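Local coordinates for nematode fatty acid retinoid binding protein (Necator americanus, PDB 4XCP), which probably binds lipids such as fatty acids and retinol, and holds palmitic acid within its helical fold in the crystal, at residues D42-V47 and P72-K77; N59-I64 and M84-I89. One frame throughout, in Å; residues are numbered along the deposited sequence.

Interaction 1 (D42-V47 and P72-K77); sequences DGDKTV and PELGAK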
# COMPACT_ATOMS: atom_id res chain seq x y z
N ASP A 42 -6.74 16.78 -9.20
CA ASP A 42 -6.85 16.21 -10.53
C ASP A 42 -5.44 16.18 -11.22
O ASP A 42 -5.06 15.18 -11.83
CB ASP A 42 -7.89 17.01 -11.34
CG ASP A 42 -7.89 16.70 -12.80
OD1 ASP A 42 -8.42 15.64 -13.18
OD2 ASP A 42 -7.38 17.52 -13.57
N GLY A 43 -4.68 17.26 -11.09
CA GLY A 43 -3.32 17.37 -11.60
C GLY A 43 -2.38 16.35 -10.98
O GLY A 43 -1.57 15.75 -11.70
N ASP A 44 -2.49 16.13 -9.65
CA ASP A 44 -1.66 15.13 -8.95
C ASP A 44 -1.80 13.74 -9.60
O ASP A 44 -0.81 13.09 -9.87
CB ASP A 44 -2.05 15.02 -7.46
CG ASP A 44 -1.60 16.17 -6.57
OD1 ASP A 44 -0.62 16.87 -6.94
OD2 ASP A 44 -2.23 16.39 -5.50
N LYS A 45 -3.06 13.32 -9.83
CA LYS A 45 -3.44 12.04 -10.45
C LYS A 45 -2.91 11.93 -11.87
O LYS A 45 -2.45 10.86 -12.24
CB LYS A 45 -4.96 11.90 -10.45
CG LYS A 45 -5.56 11.68 -9.06
CD LYS A 45 -7.03 11.99 -9.22
CE LYS A 45 -7.89 11.76 -8.04
NZ LYS A 45 -9.31 11.99 -8.45
N THR A 46 -2.95 13.03 -12.66
CA THR A 46 -2.40 13.02 -14.02
C THR A 46 -0.90 12.71 -13.97
O THR A 46 -0.42 11.86 -14.72
CB THR A 46 -2.67 14.34 -14.73
OG1 THR A 46 -4.06 14.39 -14.96
CG2 THR A 46 -1.91 14.45 -16.07
N VAL A 47 -0.17 13.42 -13.08
CA VAL A 47 1.27 13.28 -12.95
C VAL A 47 1.66 11.87 -12.45
O VAL A 47 2.60 11.28 -13.00
CB VAL A 47 1.88 14.45 -12.12
CG1 VAL A 47 3.36 14.24 -11.85
CG2 VAL A 47 1.67 15.78 -12.86
N PRO A 72 8.17 18.59 -7.91
CA PRO A 72 8.90 18.58 -6.63
C PRO A 72 7.97 18.42 -5.42
O PRO A 72 8.32 17.71 -4.49
CB PRO A 72 9.62 19.94 -6.64
CG PRO A 72 9.80 20.25 -8.10
CD PRO A 72 8.52 19.79 -8.71
N GLU A 73 6.78 19.04 -5.43
CA GLU A 73 5.85 18.97 -4.31
C GLU A 73 5.22 17.59 -4.12
O GLU A 73 5.27 17.07 -3.00
CB GLU A 73 4.78 20.04 -4.41
CG GLU A 73 5.30 21.41 -3.99
CD GLU A 73 4.24 22.49 -3.89
OE1 GLU A 73 3.03 22.15 -3.87
OE2 GLU A 73 4.62 23.68 -3.81
N LEU A 74 4.65 16.98 -5.18
CA LEU A 74 4.08 15.63 -5.08
C LEU A 74 5.18 14.60 -4.82
O LEU A 74 4.98 13.72 -4.01
CB LEU A 74 3.26 15.26 -6.33
CG LEU A 74 2.41 13.96 -6.30
CD1 LEU A 74 1.49 13.92 -5.11
CD2 LEU A 74 1.63 13.82 -7.55
N GLY A 75 6.33 14.77 -5.47
CA GLY A 75 7.49 13.92 -5.27
C GLY A 75 7.94 13.87 -3.82
O GLY A 75 8.21 12.78 -3.30
N ALA A 76 7.98 15.05 -3.15
CA ALA A 76 8.33 15.20 -1.72
C ALA A 76 7.28 14.52 -0.82
O ALA A 76 7.64 13.91 0.18
CB ALA A 76 8.46 16.68 -1.36
N LYS A 77 6.00 14.61 -1.18
CA LYS A 77 4.91 13.97 -0.42
C LYS A 77 5.05 12.43 -0.49
O LYS A 77 4.93 11.75 0.53
CB LYS A 77 3.54 14.37 -0.99
CG LYS A 77 3.13 15.81 -0.71
CD LYS A 77 1.95 16.15 -1.57
CE LYS A 77 1.38 17.52 -1.29
NZ LYS A 77 0.39 17.89 -2.33
O HOH W 1 -1.60 16.00 -2.92
O HOH W 2 1.24 18.05 -5.00

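Interaction 2 (N59-I64 and M84-I89); sequences NTEESI and MVKSKI. With PLM (palmitic acid), chain C.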
# COMPACT_ATOMS: atom_id res chain seq x y z
N ASN A 59 13.67 0.54 -9.48
CA ASN A 59 13.19 0.40 -8.11
C ASN A 59 12.27 1.58 -7.79
O ASN A 59 12.08 2.46 -8.63
CB ASN A 59 14.42 0.33 -7.14
CG ASN A 59 15.49 1.40 -7.34
OD1 ASN A 59 15.22 2.56 -7.64
ND2 ASN A 59 16.74 1.06 -7.11
N THR A 60 11.70 1.59 -6.57
CA THR A 60 10.80 2.63 -6.08
C THR A 60 11.47 4.00 -6.06
O THR A 60 10.87 4.97 -6.51
CB THR A 60 10.20 2.22 -4.72
OG1 THR A 60 9.69 0.90 -4.87
CG2 THR A 60 9.07 3.14 -4.28
N GLU A 61 12.73 4.06 -5.58
CA GLU A 61 13.53 5.28 -5.49
C GLU A 61 13.66 6.00 -6.86
O GLU A 61 13.56 7.23 -6.91
CB GLU A 61 14.91 4.96 -4.88
CG GLU A 61 14.87 4.55 -3.40
CD GLU A 61 14.37 3.16 -3.03
OE1 GLU A 61 14.37 2.25 -3.90
OE2 GLU A 61 13.98 2.98 -1.85
N GLU A 62 13.82 5.23 -7.96
CA GLU A 62 13.94 5.75 -9.34
C GLU A 62 12.58 6.31 -9.83
O GLU A 62 12.54 7.35 -10.50
CB GLU A 62 14.46 4.67 -10.28
CG GLU A 62 14.96 5.20 -11.60
CD GLU A 62 15.56 4.11 -12.46
OE1 GLU A 62 14.80 3.52 -13.27
OE2 GLU A 62 16.75 3.79 -12.28
N SER A 63 11.48 5.62 -9.45
CA SER A 63 10.11 6.04 -9.74
C SER A 63 9.82 7.39 -9.03
O SER A 63 9.25 8.30 -9.64
CB SER A 63 9.14 4.96 -9.27
OG SER A 63 7.83 5.32 -9.68
N ILE A 64 10.25 7.54 -7.76
CA ILE A 64 10.09 8.77 -6.96
C ILE A 64 10.94 9.93 -7.56
O ILE A 64 10.46 11.06 -7.66
CB ILE A 64 10.40 8.50 -5.46
CG1 ILE A 64 9.41 7.47 -4.88
CG2 ILE A 64 10.41 9.81 -4.61
CD1 ILE A 64 9.75 6.98 -3.45
N MSE A 84 9.27 6.67 5.58
CA MSE A 84 8.69 6.21 6.84
C MSE A 84 8.47 4.70 6.79
O MSE A 84 8.76 4.02 7.76
CB MSE A 84 7.35 6.90 7.10
CG MSE A 84 7.47 8.17 7.91
SE MSE A 84 5.74 9.08 8.02
CE MSE A 84 4.68 7.60 8.89
N VAL A 85 7.96 4.18 5.65
CA VAL A 85 7.72 2.76 5.48
C VAL A 85 9.06 2.02 5.41
O VAL A 85 9.23 1.01 6.08
CB VAL A 85 6.79 2.45 4.28
CG1 VAL A 85 6.72 0.94 4.00
CG2 VAL A 85 5.39 3.02 4.51
N LYS A 86 10.01 2.56 4.62
CA LYS A 86 11.36 2.01 4.44
C LYS A 86 12.10 1.88 5.78
O LYS A 86 12.73 0.85 6.01
CB LYS A 86 12.16 2.86 3.43
CG LYS A 86 13.46 2.24 2.95
CD LYS A 86 14.14 3.12 1.92
CE LYS A 86 15.39 2.48 1.37
NZ LYS A 86 15.91 3.20 0.18
N SER A 87 12.00 2.90 6.66
CA SER A 87 12.66 2.85 7.97
C SER A 87 11.99 1.86 8.93
O SER A 87 12.67 1.25 9.75
CB SER A 87 12.77 4.24 8.60
OG SER A 87 11.53 4.69 9.12
N LYS A 88 10.66 1.69 8.81
CA LYS A 88 9.92 0.73 9.63
C LYS A 88 10.32 -0.70 9.25
O LYS A 88 10.58 -1.49 10.14
CB LYS A 88 8.41 0.95 9.51
CG LYS A 88 7.91 2.13 10.33
CD LYS A 88 6.49 2.47 9.93
CE LYS A 88 5.84 3.41 10.90
NZ LYS A 88 4.43 3.01 11.15
N ILE A 89 10.44 -0.99 7.92
CA ILE A 89 10.87 -2.29 7.38
C ILE A 89 12.31 -2.61 7.82
O ILE A 89 12.57 -3.74 8.23
CB ILE A 89 10.72 -2.37 5.82
CG1 ILE A 89 9.29 -2.06 5.31
CG2 ILE A 89 11.23 -3.69 5.22
CD1 ILE A 89 8.21 -2.79 5.85
C1 PLM C . 12.09 -1.19 -4.22
O1 PLM C . 12.66 -0.15 -4.43
O2 PLM C . 11.75 -2.02 -5.17
C2 PLM C . 11.71 -1.65 -2.84
C3 PLM C . 11.66 -0.54 -1.80
C4 PLM C . 11.03 -0.98 -0.49
C5 PLM C . 9.51 -0.93 -0.48
C6 PLM C . 8.93 0.47 -0.32
C7 PLM C . 7.49 0.49 0.15
C8 PLM C . 6.84 1.86 0.19
C9 PLM C . 5.49 1.94 -0.50
CA PLM C . 4.91 3.34 -0.57
CB PLM C . 5.61 4.28 -1.54
CC PLM C . 5.42 3.94 -3.02
CD PLM C . 5.81 5.07 -3.94
CE PLM C . 5.65 4.79 -5.43
CF PLM C . 4.91 5.88 -6.22
CG PLM C . 5.70 6.45 -7.37

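Interaction 1 (D42-V47 and P72-K77)
Asp44 meets Leu74 and faces Lys77 in a small helix-to-helix contact, mixed apolar and water-bridged, between the first turns of helix 42-53 and helix 72-90. Only about 154 Å² is buried, and it lies well out from the centre of the chain, about 17 Å from centre to centre. The apolar half is made by Leu74. Its CG swings away from the backbone N (chi1 -171°) and points the two methyls at the other helix, where CD2 reaches the backbone O of Asp44 at 3.4 Å and CD1 lies over the flat face of the Asp44 carboxylate, 4.1 Å from Asp44 CG. Behind it, Leu67 of helix 60-70, Phe36 of helix 31-39 and Leu40 pack against the same buried leucine.

The polar half is indirect. Asp44 OD2 and Lys77 NZ stand 4.4 Å apart, too far for a direct salt bridge, and two waters fill the gap. One donates to Asp44 OD2 at 2.7 Å and accepts from Lys77 NZ at 2.8 Å. The other gives to Asp44 OD1 at 2.9 Å and takes from Lys77 NZ at 2.8 Å. Both carboxylate oxygens and the ammonium thus belong to one closed ring of bonds, which should limit rotation of the carboxylate. Asp44 is in the first turn of helix 42-53, where its N is hydrogen-bonded to Ser41 OG and its negative charge is probably favoured by the helix dipole. Two waters thus link opposite charges at the edge of an apolar helix contact, within the all-helical fold of the fatty-acid and retinol-binding protein family.

Interaction 2 (N59-I64 and M84-I89)
Glu61 and Lys86 form a surface salt bridge between the start of helix 60-70 and the later part of helix 72-90, beside the carboxylate of a bound palmitic acid and next to an asparagine N-cap, in the all-helical fold of the fatty-acid and retinol-binding proteins. The lysine chain runs extended from the far helix, while Glu61 bends at chi2 (74°), and the two come from opposite directions until Lys86 NZ donates to Glu61 OE2 at 2.8 Å. The ammonium approaches from above the carboxylate plane, 54° out of it. His82 is hydrogen-bonded through NE2 to the same OE2, giving that oxygen a second partner. Glu61 is modelled in two conformers, so the bridge holds for this one and may not be permanent.

At the start of helix 60-70 the backbone N-H groups find two different acceptors. Glu62 N gives its hydrogen to Asn59 OD1 at 3.0 Å, the capping bond, with only a weak alternative at the Asn59 carbonyl. Thr60 N donates instead to O1 of the palmitic acid at 2.9 Å, with an N-H...acceptor angle of 159°. Glu61 OE1 lies 3.0 Å from the same ligand O1. The helix start would tend to favour a negative head group, while the glutamate carboxylate would tend to oppose it. The tail crosses to Val85, whose CG1 lies 3.9 Å from ligand atom C8, then bends back past Thr60 CG2 to helix 60-70. Ser87 OG and Lys88 N both donate to Met84 O. At the ligand's far end, Ser63 OG lies 3.3 Å from the terminal carbon CG.

Leaving the N terminus, the chain reaches residues 42-47, then 59-64, then 72-77, where interaction 1 closes a loop over 24 intervening residues. It continues to 84-89, where interaction 2 closes another across 19. The segments alternate, so the two loops cross instead of nesting. Helix 72-90 is common to both: its first turns meet helix 42-53, and later turns face the start of helix 60-70, with palmitic acid touching both. The contact centres lie about 17 Å apart, but the segments touch directly where Ile64 CG2 packs 3.9 Å from Gly75 O. Helices 42-53 and 60-70, consecutive in the chain, are thus joined to one long helix.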